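Local coordinates for fibronectin type III domain-containing protein (Simiduia agarivorans, PDB 6P2K) that probably hydrolyses the beta-glucan backbone of plant polysaccharides such as xyloglucan, as a beta-propeller enzyme of glycoside hydrolase family 74, at residues 26-34 against 41-49. Sequence-based numbering, arbitrary orientation.
Sequences QANVVYMAS and KSTNNGESW
Val30 and Ser42 form an antiparallel hydrogen-bonded pair between the second and third strands of a four-stranded propeller blade, and residues 42-49 continue as an Asp-box, the Ser-X-Asp-X-Gly-X-X-Trp motif, here with Asn44 in the aspartate place. Val30 N to Ser42 O and Ser42 N to Val30 O are both 3.0 Å. Asn45 N grips Asn28 O at 2.8 Å, tying the Asp-box turn to the tight turn 26-29.

The compact side gathers around Trp49. Val30 CG2 meets Trp49 CH2 at 3.5 Å, while Met32 CB lies 3.7 Å from Trp49 CZ3. Strand 17-22 adds Val20 to this cluster. Ser42 CB and Gly46 CA lie over one face of the indole; glycine suits the place because a CB would crowd Trp49 CZ2 and press on the carbonyl O of Asn45. Trp49 NE1 is satisfied by Lys374 O.

On the face of Tyr31 and Lys41 the ring is still buried, against Val63 and Val65 of strand 60-66, and packing gives way to water only toward the ammonium. Lys41, fully extended with CG anti to its backbone N (chi1 -176°), runs alongside Tyr31, CG to CE2 3.6 Å. Its ammonium bonds weakly to Tyr31 OH, and binds Gly87 O and a water shared with Gln26 NE2. The turns are looser: Asn28 and Thr43 are exposed, and Asn28 OD1 rests on Asn45 CB at 3.6 Å.

Ser42 suits the turn because OG works twice, accepting Gly46 N and donating to Asn44 OD1 at 2.9 Å; Ser48 N reaches that OD1 from the opposite face of the amide plane.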
loop_
_atom_site.group_PDB
_atom_site.type_symbol
_atom_site.label_atom_id
_atom_site.label_comp_id
_atom_site.label_asym_id
_atom_site.label_seq_id
_atom_site.Cartn_x
_atom_site.Cartn_y
_atom_site.Cartn_z
ATOM N N GLN B 26 -27.817 -38.153 -37.415
ATOM C CA GLN B 26 -26.417 -37.738 -37.423
ATOM C C GLN B 26 -25.996 -37.389 -36.004
ATOM O O GLN B 26 -26.499 -36.416 -35.431
ATOM C CB GLN B 26 -26.202 -36.535 -38.339
ATOM C CG GLN B 26 -26.656 -36.694 -39.769
ATOM C CD GLN B 26 -26.489 -35.403 -40.533
ATOM O OE1 GLN B 26 -25.594 -35.270 -41.368
ATOM N NE2 GLN B 26 -27.337 -34.425 -40.231
ATOM N N ALA B 27 -25.056 -38.150 -35.450
ATOM C CA ALA B 27 -24.516 -37.807 -34.143
ATOM C C ALA B 27 -23.787 -36.469 -34.206
ATOM O O ALA B 27 -23.161 -36.133 -35.215
ATOM C CB ALA B 27 -23.578 -38.906 -33.653
ATOM N N ASN B 28 -23.897 -35.701 -33.121
ATOM C CA ASN B 28 -23.317 -34.372 -32.937
ATOM C C ASN B 28 -24.048 -33.285 -33.720
ATOM O O ASN B 28 -23.592 -32.132 -33.727
ATOM C CB ASN B 28 -21.822 -34.345 -33.282
ATOM C CG ASN B 28 -21.028 -35.364 -32.483
ATOM O OD1 ASN B 28 -21.171 -35.454 -31.264
ATOM N ND2 ASN B 28 -20.198 -36.144 -33.167
ATOM N N VAL B 29 -25.172 -33.600 -34.358
ATOM C CA VAL B 29 -25.991 -32.610 -35.054
ATOM C C VAL B 29 -27.184 -32.266 -34.171
ATOM O O VAL B 29 -27.999 -33.135 -33.845
ATOM C CB VAL B 29 -26.450 -33.119 -36.430
ATOM C CG1 VAL B 29 -27.392 -32.114 -37.063
ATOM C CG2 VAL B 29 -25.241 -33.342 -37.321
ATOM N N VAL B 30 -27.285 -30.997 -33.773
ATOM C CA VAL B 30 -28.341 -30.533 -32.881
ATOM C C VAL B 30 -28.880 -29.198 -33.373
ATOM O O VAL B 30 -28.178 -28.416 -34.023
ATOM C CB VAL B 30 -27.855 -30.389 -31.420
ATOM C CG1 VAL B 30 -27.577 -31.755 -30.814
ATOM C CG2 VAL B 30 -26.614 -29.511 -31.358
ATOM N N TYR B 31 -30.141 -28.936 -33.038
ATOM C CA TYR B 31 -30.805 -27.676 -33.334
ATOM C C TYR B 31 -31.261 -27.046 -32.028
ATOM O O TYR B 31 -31.686 -27.752 -31.107
ATOM C CB TYR B 31 -31.993 -27.887 -34.271
ATOM C CG TYR B 31 -31.576 -28.386 -35.633
ATOM C CD1 TYR B 31 -31.376 -29.740 -35.869
ATOM C CD2 TYR B 31 -31.359 -27.500 -36.678
ATOM C CE1 TYR B 31 -30.984 -30.195 -37.113
ATOM C CE2 TYR B 31 -30.968 -27.945 -37.924
ATOM C CZ TYR B 31 -30.782 -29.291 -38.137
ATOM O OH TYR B 31 -30.386 -29.730 -39.377
ATOM N N MET B 32 -31.155 -25.721 -31.944
ATOM C CA MET B 32 -31.555 -24.984 -30.753
ATOM C C MET B 32 -32.700 -24.046 -31.097
ATOM O O MET B 32 -32.637 -23.320 -32.096
ATOM C CB MET B 32 -30.390 -24.191 -30.162
ATOM C CG MET B 32 -30.717 -23.582 -28.805
ATOM S SD MET B 32 -31.081 -21.822 -28.906
ATOM C CE MET B 32 -29.438 -21.219 -29.237
ATOM N N ALA B 33 -33.733 -24.057 -30.261
ATOM C CA ALA B 33 -34.917 -23.230 -30.458
ATOM C C ALA B 33 -34.839 -22.031 -29.520
ATOM O O ALA B 33 -35.026 -22.169 -28.305
ATOM C CB ALA B 33 -36.188 -24.039 -30.211
ATOM N N SER B 34 -34.547 -20.864 -30.081
ATOM C CA SER B 34 -34.633 -19.610 -29.353
ATOM C C SER B 34 -36.033 -19.027 -29.509
ATOM O O SER B 34 -36.846 -19.507 -30.303
ATOM C CB SER B 34 -33.585 -18.623 -29.862
ATOM O OG SER B 34 -33.951 -18.133 -31.139
ATOM N N LYS B 41 -28.200 -24.099 -35.603
ATOM C CA LYS B 41 -27.730 -25.435 -35.939
ATOM C C LYS B 41 -26.275 -25.592 -35.516
ATOM O O LYS B 41 -25.497 -24.632 -35.538
ATOM C CB LYS B 41 -27.871 -25.701 -37.445
ATOM C CG LYS B 41 -27.492 -27.101 -37.900
ATOM C CD LYS B 41 -27.575 -27.226 -39.418
ATOM C CE LYS B 41 -27.283 -28.650 -39.875
ATOM N NZ LYS B 41 -27.860 -28.949 -41.216
ATOM N N SER B 42 -25.912 -26.813 -35.124
ATOM C CA SER B 42 -24.526 -27.143 -34.826
ATOM C C SER B 42 -24.255 -28.572 -35.266
ATOM O O SER B 42 -25.084 -29.463 -35.042
ATOM C CB SER B 42 -24.222 -26.994 -33.328
ATOM O OG SER B 42 -23.140 -27.832 -32.946
ATOM N N THR B 43 -23.097 -28.791 -35.890
ATOM C CA THR B 43 -22.680 -30.128 -36.297
ATOM C C THR B 43 -21.505 -30.653 -35.480
ATOM O O THR B 43 -20.920 -31.678 -35.843
ATOM C CB THR B 43 -22.323 -30.159 -37.784
ATOM O OG1 THR B 43 -21.137 -29.386 -38.009
ATOM C CG2 THR B 43 -23.459 -29.601 -38.626
ATOM N N ASN B 44 -21.149 -29.986 -34.384
ATOM C CA ASN B 44 -20.109 -30.466 -33.482
ATOM C C ASN B 44 -20.632 -30.544 -32.054
ATOM O O ASN B 44 -19.907 -30.288 -31.089
ATOM C CB ASN B 44 -18.859 -29.591 -33.564
ATOM C CG ASN B 44 -19.167 -28.106 -33.464
ATOM O OD1 ASN B 44 -20.218 -27.706 -32.968
ATOM N ND2 ASN B 44 -18.237 -27.281 -33.932
ATOM N N ASN B 45 -21.912 -30.902 -31.913
ATOM C CA ASN B 45 -22.571 -31.068 -30.615
ATOM C C ASN B 45 -22.440 -29.818 -29.747
ATOM O O ASN B 45 -22.207 -29.894 -28.537
ATOM C CB ASN B 45 -22.042 -32.300 -29.877
ATOM C CG ASN B 45 -23.029 -32.829 -28.854
ATOM O OD1 ASN B 45 -24.238 -32.817 -29.085
ATOM N ND2 ASN B 45 -22.522 -33.285 -27.715
ATOM N N GLY B 46 -22.594 -28.654 -30.367
ATOM C CA GLY B 46 -22.696 -27.417 -29.628
ATOM C C GLY B 46 -21.396 -26.708 -29.332
ATOM O O GLY B 46 -21.410 -25.733 -28.571
ATOM N N GLU B 47 -20.272 -27.160 -29.896
ATOM C CA GLU B 47 -19.033 -26.402 -29.734
ATOM C C GLU B 47 -19.082 -25.092 -30.509
ATOM O O GLU B 47 -18.413 -24.122 -30.132
ATOM C CB GLU B 47 -17.831 -27.243 -30.165
ATOM C CG GLU B 47 -17.393 -28.268 -29.129
ATOM C CD GLU B 47 -17.187 -27.660 -27.747
ATOM O OE1 GLU B 47 -17.717 -28.219 -26.762
ATOM O OE2 GLU B 47 -16.497 -26.625 -27.643
ATOM N N SER B 48 -19.870 -25.040 -31.581
ATOM C CA SER B 48 -20.121 -23.808 -32.314
ATOM C C SER B 48 -21.497 -23.908 -32.955
ATOM O O SER B 48 -21.910 -24.981 -33.399
ATOM C CB SER B 48 -19.059 -23.547 -33.386
ATOM O OG SER B 48 -19.192 -24.461 -34.461
ATOM N N TRP B 49 -22.201 -22.779 -32.994
ATOM C CA TRP B 49 -23.563 -22.709 -33.503
ATOM C C TRP B 49 -23.624 -21.798 -34.720
ATOM O O TRP B 49 -22.914 -20.789 -34.789
ATOM C CB TRP B 49 -24.528 -22.197 -32.428
ATOM C CG TRP B 49 -24.613 -23.077 -31.224
ATOM C CD1 TRP B 49 -23.832 -23.014 -30.105
ATOM C CD2 TRP B 49 -25.535 -24.151 -31.011
ATOM N NE1 TRP B 49 -24.210 -23.986 -29.210
ATOM C CE2 TRP B 49 -25.254 -24.696 -29.743
ATOM C CE3 TRP B 49 -26.571 -24.706 -31.771
ATOM C CZ2 TRP B 49 -25.972 -25.767 -29.215
ATOM C CZ3 TRP B 49 -27.281 -25.771 -31.247
ATOM C CH2 TRP B 49 -26.977 -26.291 -29.982
HETATM O O HOH W 1 -27.813 -31.715 -41.329
#